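Side-chain contacts in coenzyme PQQ synthesis protein B (Methylobacterium extorquens, PDB 4Z7R), which may take part in transporting the redox cofactor pyrroloquinoline quinone, or its precursor, to the periplasm, and has a zinc-binding metallo-beta-lactamase fold: residues Leu108-Thr111 and Pro112-Ala116; Val264-Asn267 and Asn268-Val272. All blocks are in the same frame, centred on the assembly; numbering follows the deposited sequence.

Interaction 1. Residues Leu108-Thr111 and Pro112-Ala116; sequences LYAT and PGILA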
loop_
_atom_site.group_PDB
_atom_site.type_symbol
_atom_site.label_atom_id
_atom_site.label_comp_id
_atom_site.label_asym_id
_atom_site.label_seq_id
_atom_site.Cartn_x
_atom_site.Cartn_y
_atom_site.Cartn_z
ATOM N N LEU A 108 4.230 -3.186 -18.279
ATOM C CA LEU A 108 2.949 -3.473 -17.653
ATOM C C LEU A 108 2.003 -4.137 -18.651
ATOM O O LEU A 108 1.689 -3.563 -19.695
ATOM C CB LEU A 108 2.330 -2.189 -17.094
ATOM C CG LEU A 108 0.943 -2.286 -16.463
ATOM C CD1 LEU A 108 0.961 -3.240 -15.277
ATOM C CD2 LEU A 108 0.473 -0.906 -16.037
ATOM N N TYR A 109 1.562 -5.348 -18.321
ATOM C CA TYR A 109 0.672 -6.124 -19.180
ATOM C C TYR A 109 -0.737 -6.233 -18.611
ATOM O O TYR A 109 -0.914 -6.442 -17.412
ATOM C CB TYR A 109 1.211 -7.539 -19.393
ATOM C CG TYR A 109 2.547 -7.634 -20.094
ATOM C CD1 TYR A 109 2.624 -7.725 -21.479
ATOM C CD2 TYR A 109 3.729 -7.671 -19.368
ATOM C CE1 TYR A 109 3.849 -7.832 -22.123
ATOM C CE2 TYR A 109 4.955 -7.779 -19.999
ATOM C CZ TYR A 109 5.009 -7.859 -21.376
ATOM O OH TYR A 109 6.231 -7.960 -22.000
ATOM N N ALA A 110 -1.731 -6.093 -19.483
ATOM C CA ALA A 110 -3.126 -6.344 -19.128
ATOM C C ALA A 110 -3.969 -6.459 -20.393
ATOM O O ALA A 110 -3.495 -6.166 -21.488
ATOM C CB ALA A 110 -3.667 -5.246 -18.222
ATOM N N THR A 111 -5.208 -6.916 -20.250
ATOM C CA THR A 111 -6.135 -6.916 -21.374
ATOM C C THR A 111 -6.409 -5.466 -21.772
ATOM O O THR A 111 -6.192 -4.560 -20.964
ATOM C CB THR A 111 -7.448 -7.633 -21.027
ATOM O OG1 THR A 111 -8.111 -6.936 -19.964
ATOM C CG2 THR A 111 -7.171 -9.066 -20.606
ATOM N N PRO A 112 -6.875 -5.233 -23.014
ATOM C CA PRO A 112 -7.143 -3.853 -23.436
ATOM C C PRO A 112 -8.117 -3.119 -22.513
ATOM O O PRO A 112 -7.907 -1.944 -22.218
ATOM C CB PRO A 112 -7.745 -4.030 -24.832
ATOM C CG PRO A 112 -7.129 -5.291 -25.336
ATOM C CD PRO A 112 -7.048 -6.186 -24.127
ATOM N N GLY A 113 -9.156 -3.809 -22.055
ATOM C CA GLY A 113 -10.137 -3.203 -21.173
ATOM C C GLY A 113 -9.567 -2.759 -19.837
ATOM O O GLY A 113 -9.862 -1.661 -19.362
ATOM N N ILE A 114 -8.741 -3.606 -19.231
ATOM C CA ILE A 114 -8.169 -3.303 -17.922
ATOM C C ILE A 114 -7.110 -2.203 -17.999
ATOM O O ILE A 114 -7.130 -1.268 -17.196
ATOM C CB ILE A 114 -7.566 -4.566 -17.273
ATOM C CG1 ILE A 114 -8.690 -5.503 -16.839
ATOM C CG2 ILE A 114 -6.728 -4.203 -16.058
ATOM C CD1 ILE A 114 -9.702 -4.844 -15.911
ATOM N N LEU A 115 -6.216 -2.303 -18.977
ATOM C CA LEU A 115 -5.199 -1.281 -19.191
ATOM C C LEU A 115 -5.840 0.084 -19.431
ATOM O O LEU A 115 -5.381 1.096 -18.901
ATOM C CB LEU A 115 -4.302 -1.656 -20.372
ATOM C CG LEU A 115 -2.807 -1.380 -20.202
ATOM C CD1 LEU A 115 -2.391 -1.549 -18.748
ATOM C CD2 LEU A 115 -1.986 -2.286 -21.107
ATOM N N ALA A 116 -6.902 0.106 -20.232
ATOM C CA ALA A 116 -7.610 1.345 -20.531
ATOM C C ALA A 116 -8.214 1.949 -19.268
ATOM O O ALA A 116 -8.134 3.157 -19.054
ATOM C CB ALA A 116 -8.692 1.107 -21.574
#

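Interaction 2. Residues Val264-Asn267 and Asn268-Val272; sequences VHIN and NTNPV. With ZN (zinc ion), chain D; ZN (zinc ion), chain C.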
loop_
_atom_site.group_PDB
_atom_site.type_symbol
_atom_site.label_atom_id
_atom_site.label_comp_id
_atom_site.label_asym_id
_atom_site.label_seq_id
_atom_site.Cartn_x
_atom_site.Cartn_y
_atom_site.Cartn_z
ATOM N N VAL A 264 -5.652 -18.943 -2.698
ATOM C CA VAL A 264 -5.160 -17.597 -2.435
ATOM C C VAL A 264 -6.342 -16.632 -2.406
ATOM O O VAL A 264 -7.490 -17.054 -2.558
ATOM C CB VAL A 264 -4.130 -17.141 -3.494
ATOM C CG1 VAL A 264 -2.925 -18.069 -3.493
ATOM C CG2 VAL A 264 -4.767 -17.099 -4.877
ATOM N N HIS A 265 -6.058 -15.345 -2.208
ATOM C CA HIS A 265 -7.086 -14.306 -2.195
ATOM C C HIS A 265 -8.161 -14.612 -1.157
ATOM O O HIS A 265 -9.355 -14.510 -1.436
ATOM C CB HIS A 265 -7.717 -14.159 -3.587
ATOM C CG HIS A 265 -8.502 -12.898 -3.770
ATOM N ND1 HIS A 265 -9.821 -12.780 -3.387
ATOM C CD2 HIS A 265 -8.157 -11.705 -4.308
ATOM C CE1 HIS A 265 -10.252 -11.566 -3.674
ATOM N NE2 HIS A 265 -9.262 -10.893 -4.234
ATOM N N ILE A 266 -7.729 -15.007 0.035
ATOM C CA ILE A 266 -8.640 -15.382 1.111
ATOM C C ILE A 266 -9.079 -14.177 1.944
ATOM O O ILE A 266 -8.243 -13.450 2.476
ATOM C CB ILE A 266 -7.987 -16.431 2.023
ATOM C CG1 ILE A 266 -7.508 -17.618 1.180
ATOM C CG2 ILE A 266 -8.963 -16.889 3.089
ATOM C CD1 ILE A 266 -6.442 -18.455 1.841
ATOM N N ASN A 267 -10.388 -13.967 2.063
ATOM C CA ASN A 267 -10.886 -12.807 2.802
ATOM C C ASN A 267 -10.690 -12.973 4.299
ATOM O O ASN A 267 -10.648 -14.091 4.807
ATOM C CB ASN A 267 -12.363 -12.551 2.504
ATOM C CG ASN A 267 -12.783 -11.131 2.843
ATOM O OD1 ASN A 267 -12.143 -10.173 2.418
ATOM N ND2 ASN A 267 -13.849 -10.990 3.627
ATOM N N ASN A 268 -10.584 -11.850 5.004
ATOM C CA ASN A 268 -10.353 -11.868 6.443
ATOM C C ASN A 268 -11.450 -12.602 7.211
ATOM O O ASN A 268 -11.251 -12.996 8.354
ATOM C CB ASN A 268 -10.219 -10.439 6.977
ATOM C CG ASN A 268 -11.520 -9.662 6.907
ATOM O OD1 ASN A 268 -12.352 -9.739 7.816
ATOM N ND2 ASN A 268 -11.703 -8.907 5.830
ATOM N N THR A 269 -12.607 -12.776 6.581
ATOM C CA THR A 269 -13.747 -13.430 7.216
ATOM C C THR A 269 -13.777 -14.948 7.019
ATOM O O THR A 269 -14.711 -15.616 7.458
ATOM C CB THR A 269 -15.067 -12.854 6.682
ATOM O OG1 THR A 269 -15.070 -12.939 5.251
ATOM C CG2 THR A 269 -15.212 -11.395 7.084
ATOM N N ASN A 270 -12.756 -15.495 6.372
ATOM C CA ASN A 270 -12.749 -16.924 6.065
ATOM C C ASN A 270 -12.084 -17.730 7.178
ATOM O O ASN A 270 -10.906 -17.535 7.467
ATOM C CB ASN A 270 -12.046 -17.172 4.729
ATOM C CG ASN A 270 -12.282 -18.574 4.188
ATOM O OD1 ASN A 270 -12.425 -19.532 4.946
ATOM N ND2 ASN A 270 -12.327 -18.695 2.866
ATOM N N PRO A 271 -12.841 -18.653 7.794
ATOM C CA PRO A 271 -12.348 -19.429 8.944
ATOM C C PRO A 271 -11.191 -20.384 8.630
ATOM O O PRO A 271 -10.598 -20.916 9.570
ATOM C CB PRO A 271 -13.582 -20.220 9.407
ATOM C CG PRO A 271 -14.583 -20.115 8.318
ATOM C CD PRO A 271 -14.259 -18.913 7.493
ATOM N N VAL A 272 -10.864 -20.607 7.359
ATOM C CA VAL A 272 -9.678 -21.404 7.047
ATOM C C VAL A 272 -8.413 -20.651 7.459
ATOM O O VAL A 272 -7.343 -21.245 7.573
ATOM C CB VAL A 272 -9.581 -21.777 5.548
ATOM C CG1 VAL A 272 -10.845 -22.495 5.088
ATOM C CG2 VAL A 272 -9.305 -20.543 4.695
HETATM ZN ZN ZN D . -9.453 -8.834 -4.646
HETATM ZN ZN ZN C . -12.185 -9.225 9.833
HETATM O O HOH W 1 -14.637 -8.052 4.513
HETATM O O HOH W 2 -11.003 -8.337 -3.067
HETATM O O HOH W 3 -9.410 -8.859 -6.676
#

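Interaction 1. Residues Leu108-Thr111 and Pro112-Ala116
Thr111 sits at the N-cap of the helix that starts with Pro112, and both its backbone and its side chain reach into the first turn. Thr111 O accepts from Leu115 N at 3.0 Å, nearly straight at the hydrogen (173°), the first i to i+4 bond of the helix. Its OG1, swung between backbone N and carbonyl carbon (chi1 63°), faces the amide of Ile114; this capping bond is weak, Ile114 N lying 3.5 Å from Thr111 OG1. The same hydroxyl is hydrogen-bonded to the backbone O of Glu176. A short polar side chain suits an N-cap, where the first amides of a helix have no preceding carbonyls to pair with, and proline suits the next position because it has no amide hydrogen to satisfy.

The closely packed, buried part is apolar. Ala110 CB fits between two residues of the helix, 3.9 Å from Ile114 CG2 and 3.9 Å from Leu115 CD1; alanine's single methyl meets both at ordinary van der Waals distance. Further back along the strand, the Leu108 and Leu115 side chains run antiparallel, with Leu108 CD2 4.0 Å from Leu115 CD1. The looser side belongs to Pro112 and Gly113, both partly exposed; Gly113 N is hydrogen-bonded to Glu176 OE1.

The chain reverses sharply: the axes of 108-110 and 112-116 make 128° between their N-to-C directions. Strand 106-110 lies between strands 81-85 and 132-136, and helix 112-119 forms the crossover of a beta-alpha-beta unit, with Leu115 and Pro112 resting on Thr136 of the next strand.

Interaction 2. Residues Val264-Asn267 and Asn268-Val272
Asn267 and Thr269 are joined side chain to side chain across the start of a type I beta turn from Asn267 to Asn270. The Asn267 side chain extends with CG anti to the backbone N (chi1 -160°). Its CB and CG run beside the peptide nitrogen of Asn268, a closeness set largely by the covalent link. At the tip the branches part: Asn267 OD1 lies 3.7 Å from Asn268 ND2, a loose approach, whereas Asn267 ND2 donates to Thr269 OG1 at 2.8 Å, with the hydroxyl close to the plane of the amide. Asn267 ND2 also donates to a water, which takes a second, weak bond from Asn268 ND2. Asparagine suits this place because one amide nitrogen can serve two acceptors.

The backbone closes the turn, Asn270 N donating to Asn267 O at 3.0 Å. Ile266 CG2 packs on Asn270 CB at 3.5 Å and on Val272 CG2. Branched at CB, isoleucine can offer this methyl to the turn; its side chain and that of Val272 also touch Val290 of strand 288-290. Asn270 OD1 then accepts the amide of Val272, forming an Asx turn that leads into the 3-10 segment.

The Asn267 and Asn268 side chains run beside each other in the same direction, their amides turned by 52°. The neutral carbonyl oxygen of Asn268, OD1, binds one zinc ion at 2.1 Å, completing a site with Cys19, Cys21 and Cys24. His265, directly after strand 260-264, binds the other zinc through NE2, while ND1 is hydrogen-bonded to Thr218 OG1, which helps fix the ring's rotation. Two waters and Asp92 share that ion. A histidine just after a core strand, holding a metal with an aspartate, is characteristic of the metallo-beta-lactamase fold; the cysteines and Asn268 form a separate zinc site.

How the interactions relate
Interactions 1 and 2 come in series along the chain and lie on opposite sides of its centre, their own centres 27 Å apart and their nearest atoms about 13 Å apart, so they do not touch. Each spans the end of a strand, but in different sheets: 108-116 turns from strand 106-110 into a helix, while 264-272 leaves strand 260-264 as a metal-binding loop. Interaction 2 supplies a ligand to each of two zinc ions. Interaction 1 supplies none, the side chain of Ile114 remaining about 12 Å from a zinc ion. One belongs to the beta-alpha-beta framework, the other to the metal centres.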